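Local coordinates for flagellar basal body protein (Helicobacter pylori, PDB 5NPY), which probably builds the hook of the bacterial flagellum, the short curved segment thought to join the basal-body rod to the filament as a universal joint, at residues Tyr378-Asn383 with Asn395-Val400; Asn226-Ala231 with Gln275-Gly280. All coordinates share one frame; numbering follows the deposited sequence.

Contact 1: residues Tyr378-Asn383 with Asn395-Val400; sequences YMTNSN and NQTWEV. With 144 (tris-hydroxymethyl-methyl-ammonium), chain B.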
loop_
_atom_site.group_PDB
_atom_site.type_symbol
_atom_site.label_atom_id
_atom_site.label_comp_id
_atom_site.label_asym_id
_atom_site.label_seq_id
_atom_site.Cartn_x
_atom_site.Cartn_y
_atom_site.Cartn_z
ATOM N N TYR A 378 2.927 4.283 17.447
ATOM C CA TYR A 378 3.582 4.477 18.731
ATOM C C TYR A 378 4.135 3.133 19.167
ATOM O O TYR A 378 3.384 2.155 19.223
ATOM C CB TYR A 378 2.608 5.019 19.777
ATOM C CG TYR A 378 1.807 6.232 19.331
ATOM C CD1 TYR A 378 0.531 6.098 18.793
ATOM C CD2 TYR A 378 2.318 7.504 19.461
ATOM C CE1 TYR A 378 -0.209 7.213 18.380
ATOM C CE2 TYR A 378 1.604 8.611 19.045
ATOM C CZ TYR A 378 0.346 8.458 18.507
ATOM O OH TYR A 378 -0.354 9.562 18.102
ATOM N N MET A 379 5.437 3.075 19.478
ATOM C CA MET A 379 6.077 1.810 19.856
ATOM C C MET A 379 5.845 1.493 21.319
ATOM O O MET A 379 6.051 2.339 22.190
ATOM C CB MET A 379 7.574 1.827 19.595
ATOM C CG MET A 379 8.205 0.438 19.687
ATOM S SD MET A 379 9.920 0.519 19.064
ATOM C CE MET A 379 10.831 0.586 20.586
ATOM N N THR A 380 5.457 0.255 21.593
ATOM C CA THR A 380 5.023 -0.117 22.929
ATOM C C THR A 380 5.861 -1.212 23.551
ATOM O O THR A 380 5.864 -1.339 24.780
ATOM C CB THR A 380 3.554 -0.587 22.907
ATOM O OG1 THR A 380 3.430 -1.700 21.994
ATOM C CG2 THR A 380 2.629 0.541 22.452
ATOM N N ASN A 381 6.540 -2.013 22.745
ATOM C CA ASN A 381 7.294 -3.152 23.227
ATOM C C ASN A 381 8.488 -3.372 22.316
ATOM O O ASN A 381 8.349 -3.334 21.091
ATOM C CB ASN A 381 6.452 -4.436 23.265
ATOM C CG ASN A 381 7.106 -5.514 24.084
ATOM O OD1 ASN A 381 7.181 -5.413 25.303
ATOM N ND2 ASN A 381 7.622 -6.533 23.416
ATOM N N SER A 382 9.648 -3.619 22.908
ATOM C CA SER A 382 10.836 -3.882 22.110
ATOM C C SER A 382 11.241 -5.345 22.261
ATOM O O SER A 382 10.979 -5.978 23.293
ATOM C CB SER A 382 11.982 -2.949 22.514
ATOM O OG SER A 382 12.532 -3.374 23.738
ATOM N N ASN A 383 11.842 -5.895 21.210
ATOM C CA ASN A 383 12.253 -7.299 21.214
ATOM C C ASN A 383 13.636 -7.407 21.861
ATOM O O ASN A 383 14.654 -7.068 21.262
ATOM C CB ASN A 383 12.226 -7.874 19.802
ATOM C CG ASN A 383 13.063 -9.161 19.659
ATOM O OD1 ASN A 383 14.023 -9.213 18.883
ATOM N ND2 ASN A 383 12.714 -10.183 20.426
ATOM N N ASN A 395 7.763 -10.269 21.029
ATOM C CA ASN A 395 7.704 -9.550 19.761
ATOM C C ASN A 395 7.685 -8.040 19.952
ATOM O O ASN A 395 6.995 -7.514 20.838
ATOM C CB ASN A 395 6.469 -9.960 18.971
ATOM C CG ASN A 395 6.557 -11.342 18.491
ATOM O OD1 ASN A 395 7.631 -11.929 18.538
ATOM N ND2 ASN A 395 5.432 -11.904 18.033
ATOM N N GLN A 396 8.419 -7.339 19.088
ATOM C CA GLN A 396 8.303 -5.890 19.036
ATOM C C GLN A 396 6.909 -5.523 18.557
ATOM O O GLN A 396 6.366 -6.152 17.642
ATOM C CB GLN A 396 9.350 -5.290 18.108
ATOM C CG GLN A 396 8.958 -3.942 17.553
ATOM C CD GLN A 396 10.153 -3.130 17.175
ATOM O OE1 GLN A 396 11.170 -3.140 17.880
ATOM N NE2 GLN A 396 10.054 -2.408 16.051
ATOM N N THR A 397 6.307 -4.522 19.197
ATOM C CA THR A 397 4.955 -4.125 18.826
ATOM C C THR A 397 4.849 -2.616 18.779
ATOM O O THR A 397 5.496 -1.899 19.546
ATOM C CB THR A 397 3.832 -4.678 19.789
ATOM O OG1 THR A 397 3.948 -4.095 21.092
ATOM C CG2 THR A 397 3.907 -6.181 19.889
ATOM N N TRP A 398 3.977 -2.157 17.897
ATOM C CA TRP A 398 3.540 -0.774 17.814
ATOM C C TRP A 398 2.023 -0.760 17.886
ATOM O O TRP A 398 1.373 -1.676 17.383
ATOM C CB TRP A 398 4.005 -0.110 16.496
ATOM C CG TRP A 398 5.478 -0.087 16.295
ATOM C CD1 TRP A 398 6.317 -1.159 16.246
ATOM C CD2 TRP A 398 6.299 1.077 16.057
ATOM N NE1 TRP A 398 7.611 -0.736 15.997
ATOM C CE2 TRP A 398 7.623 0.628 15.888
ATOM C CE3 TRP A 398 6.036 2.453 15.978
ATOM C CZ2 TRP A 398 8.684 1.501 15.662
ATOM C CZ3 TRP A 398 7.083 3.313 15.740
ATOM C CH2 TRP A 398 8.396 2.835 15.581
ATOM N N GLU A 399 1.454 0.285 18.495
ATOM C CA GLU A 399 0.013 0.530 18.416
ATOM C C GLU A 399 -0.261 1.633 17.404
ATOM O O GLU A 399 0.291 2.743 17.519
ATOM C CB GLU A 399 -0.592 0.914 19.770
ATOM C CG GLU A 399 -0.392 -0.152 20.813
ATOM C CD GLU A 399 -1.360 -0.045 21.961
ATOM O OE1 GLU A 399 -2.461 0.504 21.762
ATOM O OE2 GLU A 399 -1.014 -0.524 23.055
ATOM N N VAL A 400 -1.157 1.339 16.454
ATOM C CA VAL A 400 -1.415 2.190 15.292
ATOM C C VAL A 400 -2.820 2.802 15.373
ATOM O O VAL A 400 -3.821 2.086 15.503
ATOM C CB VAL A 400 -1.246 1.394 13.988
ATOM C CG1 VAL A 400 -1.441 2.305 12.791
ATOM C CG2 VAL A 400 0.126 0.573 13.969
HETATM C C1 144 B . 0.385 -5.548 24.680
HETATM N N 144 B . 0.966 -4.258 24.307
HETATM C C2 144 B . 1.187 -3.452 25.507
HETATM O O2 144 B . 0.026 -2.818 25.987
HETATM C C3 144 B . 0.067 -3.543 23.409
HETATM O O3 144 B . 0.765 -2.541 22.704
HETATM C C4 144 B . 2.264 -4.377 23.620
HETATM O O4 144 B . 2.836 -5.656 23.461
#
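Two consecutive residues of strand 370-381, T380 and N381, stand opposite the single residue T397 of strand 396-406 across an antiparallel strand pair. T397 O takes a nearly straight bond from T380 N (3.0 Å, N-H...O 176°) and a weak one from N381 N. The extra residue turns the T380 side chain toward the partner strand, where T397 OG1 donates to T380 OG1 at 2.6 Å, the two side chains crossing at about a right angle. T380 OG1 donates in turn to O3 of the bound tris-hydroxymethyl-methyl-ammonium (2.9 Å), and O3 to E399 OE2 (2.7 Å), a chain of hydrogen bonds ending on the carboxylate. O4 of the ligand reaches T397 OG1 through a weak bond, and T380 CG2 lies against E399 CG. Further along, N381 ND2 approaches N395 O from above the carbonyl plane (2.8 Å), while N381 OD1 is held by R393. On the face carrying M379 and W398, M379 CB sits over the centre of the six-membered ring of W398, 3.8 Å from the centroid. M379 CG, anti to the backbone N (chi1 -167°), lies beside CE2 of W398. M379 SD lies 3.8 Å from W398 CZ2, oblique to the ring, a Met-aromatic contact. The doubling of T380 and N381 against T397 is a classic beta bulge in an antiparallel sheet, here lining one side of the ligand pocket.

Contact 2: residues Asn226-Ala231 with Gln275-Gly280; sequences NQDINA and QFKTLG. With 144 (tris-hydroxymethyl-methyl-ammonium), chain B.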
loop_
_atom_site.group_PDB
_atom_site.type_symbol
_atom_site.label_atom_id
_atom_site.label_comp_id
_atom_site.label_asym_id
_atom_site.label_seq_id
_atom_site.Cartn_x
_atom_site.Cartn_y
_atom_site.Cartn_z
ATOM N N ASN A 226 1.717 -0.678 30.739
ATOM C CA ASN A 226 2.149 -1.711 29.803
ATOM C C ASN A 226 3.226 -1.246 28.816
ATOM O O ASN A 226 3.556 -1.998 27.894
ATOM C CB ASN A 226 0.947 -2.261 29.019
ATOM C CG ASN A 226 -0.088 -2.935 29.924
ATOM O OD1 ASN A 226 0.193 -3.248 31.088
ATOM N ND2 ASN A 226 -1.291 -3.164 29.387
ATOM N N GLN A 227 3.762 -0.041 28.974
ATOM C CA GLN A 227 4.791 0.450 28.070
ATOM C C GLN A 227 6.144 -0.126 28.476
ATOM O O GLN A 227 6.576 0.009 29.619
ATOM C CB GLN A 227 4.817 1.976 28.053
ATOM C CG GLN A 227 5.865 2.592 27.153
ATOM C CD GLN A 227 5.479 2.507 25.719
ATOM O OE1 GLN A 227 4.315 2.194 25.372
ATOM N NE2 GLN A 227 6.459 2.746 24.841
ATOM N N ASP A 228 6.774 -0.828 27.551
ATOM C CA ASP A 228 8.144 -1.290 27.722
ATOM C C ASP A 228 9.067 -0.072 27.933
ATOM O O ASP A 228 9.112 0.846 27.105
ATOM C CB ASP A 228 8.536 -2.105 26.475
ATOM C CG ASP A 228 9.953 -2.712 26.546
ATOM O OD1 ASP A 228 10.252 -3.578 25.697
ATOM O OD2 ASP A 228 10.771 -2.324 27.407
ATOM N N ILE A 229 9.770 -0.046 29.063
ATOM C CA ILE A 229 10.644 1.085 29.380
ATOM C C ILE A 229 11.784 1.233 28.359
ATOM O O ILE A 229 12.311 2.336 28.179
ATOM C CB ILE A 229 11.173 0.937 30.823
ATOM C CG1 ILE A 229 11.782 2.244 31.316
ATOM C CG2 ILE A 229 12.191 -0.209 30.939
ATOM C CD1 ILE A 229 12.185 2.197 32.764
ATOM N N ASN A 230 12.184 0.141 27.677
ATOM C CA ASN A 230 13.146 0.215 26.572
ATOM C C ASN A 230 12.538 0.791 25.296
ATOM O O ASN A 230 13.296 1.139 24.377
ATOM C CB ASN A 230 13.726 -1.171 26.257
ATOM C CG ASN A 230 14.988 -1.100 25.387
ATOM O OD1 ASN A 230 15.988 -0.464 25.782
ATOM N ND2 ASN A 230 14.974 -1.765 24.249
ATOM N N ALA A 231 11.206 0.870 25.205
ATOM C CA ALA A 231 10.521 1.516 24.077
ATOM C C ALA A 231 10.283 2.993 24.364
ATOM O O ALA A 231 9.188 3.531 24.159
ATOM C CB ALA A 231 9.204 0.802 23.761
ATOM N N GLN A 275 13.276 -8.925 38.051
ATOM C CA GLN A 275 13.314 -8.495 36.661
ATOM C C GLN A 275 12.066 -7.687 36.322
ATOM O O GLN A 275 10.991 -7.908 36.871
ATOM C CB GLN A 275 13.464 -9.690 35.717
ATOM C CG GLN A 275 14.777 -10.437 35.935
ATOM C CD GLN A 275 15.385 -11.034 34.669
ATOM O OE1 GLN A 275 14.727 -11.157 33.632
ATOM N NE2 GLN A 275 16.652 -11.418 34.759
ATOM N N PHE A 276 12.234 -6.715 35.443
ATOM C CA PHE A 276 11.138 -5.863 35.004
ATOM C C PHE A 276 11.352 -5.536 33.544
ATOM O O PHE A 276 12.483 -5.578 33.036
ATOM C CB PHE A 276 11.034 -4.543 35.782
ATOM C CG PHE A 276 12.235 -3.628 35.598
ATOM C CD1 PHE A 276 13.445 -3.896 36.269
ATOM C CD2 PHE A 276 12.160 -2.498 34.770
ATOM C CE1 PHE A 276 14.569 -3.062 36.111
ATOM C CE2 PHE A 276 13.286 -1.646 34.611
ATOM C CZ PHE A 276 14.498 -1.936 35.283
ATOM N N LYS A 277 10.250 -5.205 32.887
ATOM C CA LYS A 277 10.266 -4.872 31.476
ATOM C C LYS A 277 9.452 -3.601 31.240
ATOM O O LYS A 277 9.936 -2.666 30.585
ATOM C CB LYS A 277 9.698 -6.018 30.658
ATOM C CG LYS A 277 9.742 -5.760 29.164
ATOM C CD LYS A 277 9.785 -7.035 28.429
ATOM C CE LYS A 277 9.569 -6.789 26.940
ATOM N NZ LYS A 277 10.822 -6.462 26.216
ATOM N N THR A 278 8.230 -3.539 31.786
ATOM C CA THR A 278 7.327 -2.407 31.587
ATOM C C THR A 278 7.446 -1.410 32.720
ATOM O O THR A 278 7.995 -1.702 33.782
ATOM C CB THR A 278 5.865 -2.850 31.517
ATOM O OG1 THR A 278 5.479 -3.331 32.809
ATOM C CG2 THR A 278 5.635 -3.917 30.450
ATOM N N LEU A 279 6.837 -0.240 32.511
ATOM C CA LEU A 279 6.743 0.738 33.593
ATOM C C LEU A 279 5.916 0.187 34.745
ATOM O O LEU A 279 6.213 0.451 35.919
ATOM C CB LEU A 279 6.144 2.051 33.076
ATOM C CG LEU A 279 6.996 2.884 32.112
ATOM C CD1 LEU A 279 6.188 4.064 31.613
ATOM C CD2 LEU A 279 8.296 3.346 32.776
ATOM N N GLY A 280 4.865 -0.579 34.421
ATOM C CA GLY A 280 4.114 -1.264 35.453
ATOM C C GLY A 280 4.970 -2.234 36.248
ATOM O O GLY A 280 5.004 -2.178 37.478
HETATM C C1 144 B . 0.385 -5.548 24.680
HETATM N N 144 B . 0.966 -4.258 24.307
HETATM C C2 144 B . 1.187 -3.452 25.507
HETATM O O2 144 B . 0.026 -2.818 25.987
HETATM C C3 144 B . 0.067 -3.543 23.409
HETATM O O3 144 B . 0.765 -2.541 22.704
HETATM C C4 144 B . 2.264 -4.377 23.620
HETATM O O4 144 B . 2.836 -5.656 23.461
HETATM O O HOH W 1 2.979 -4.397 32.636
#
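Q227-I229 meets K277-L279 through a single backbone bridge, D228 opposite T278, where the backbone directions of 226-229 and 276-279 differ by 105°: L279 N donates to Q227 O (2.9 Å) and I229 N to K277 O (3.0 Å). Beside this bridge K277 NZ forms a salt bridge with D228 OD1 at 3.0 Å. The ammonium comes from above the carboxylate plane, 48° out of it, and the bend at the end of the lysine chain (chi4 86°) carries NZ over to the oxygen. Each carboxylate oxygen has further partners. D228 OD1 also accepts from S382 N, and D228 OD2 accepts from Y266 OH and, again from above the plane, from N230 N at 2.9 Å; the lysine and the surrounding donors would be expected to favour the ionised aspartate. I229 meets two apolar partners, I229 CG1 lying 3.9 Å from L279 CD2 with the side chains at about a right angle, and CG2 meeting F276 CE2 obliquely. T278 CG2 lies near N226 O, while T278 OG1 caps D281 N and binds a water (2.7 Å) that donates weakly to N226 OD1. N226 CB touches O2 of the bound tris-hydroxymethyl-methyl-ammonium. An Asx turn at D228 overlaps a type I beta turn from D228 to A231, closed by A231 N to D228 O and packed against the T278 N-cap of helix 279-289.

Following the chain from the N terminus, contact 2 comes first: residues 226-231, at the end of helix 221-226, meet 275-280 and close a loop of 43 residues that includes strands 247-252 and 260-266. Contact 1 comes later and closes a much shorter connection, 11 residues without helix or strand, between strands 370-381 and 396-406. The two loops lie in series, neither enclosing nor crossing the other, yet their centres are only about 11 Å apart. They touch directly, M379 O lying 2.7 Å from Q227 NE2 in a probable hydrogen bond. Contact 2 thereby ties the start of helix 279-289, through the 226-231 loop, to strand 370-381 inside the sheet, and both touch the same bound ligand.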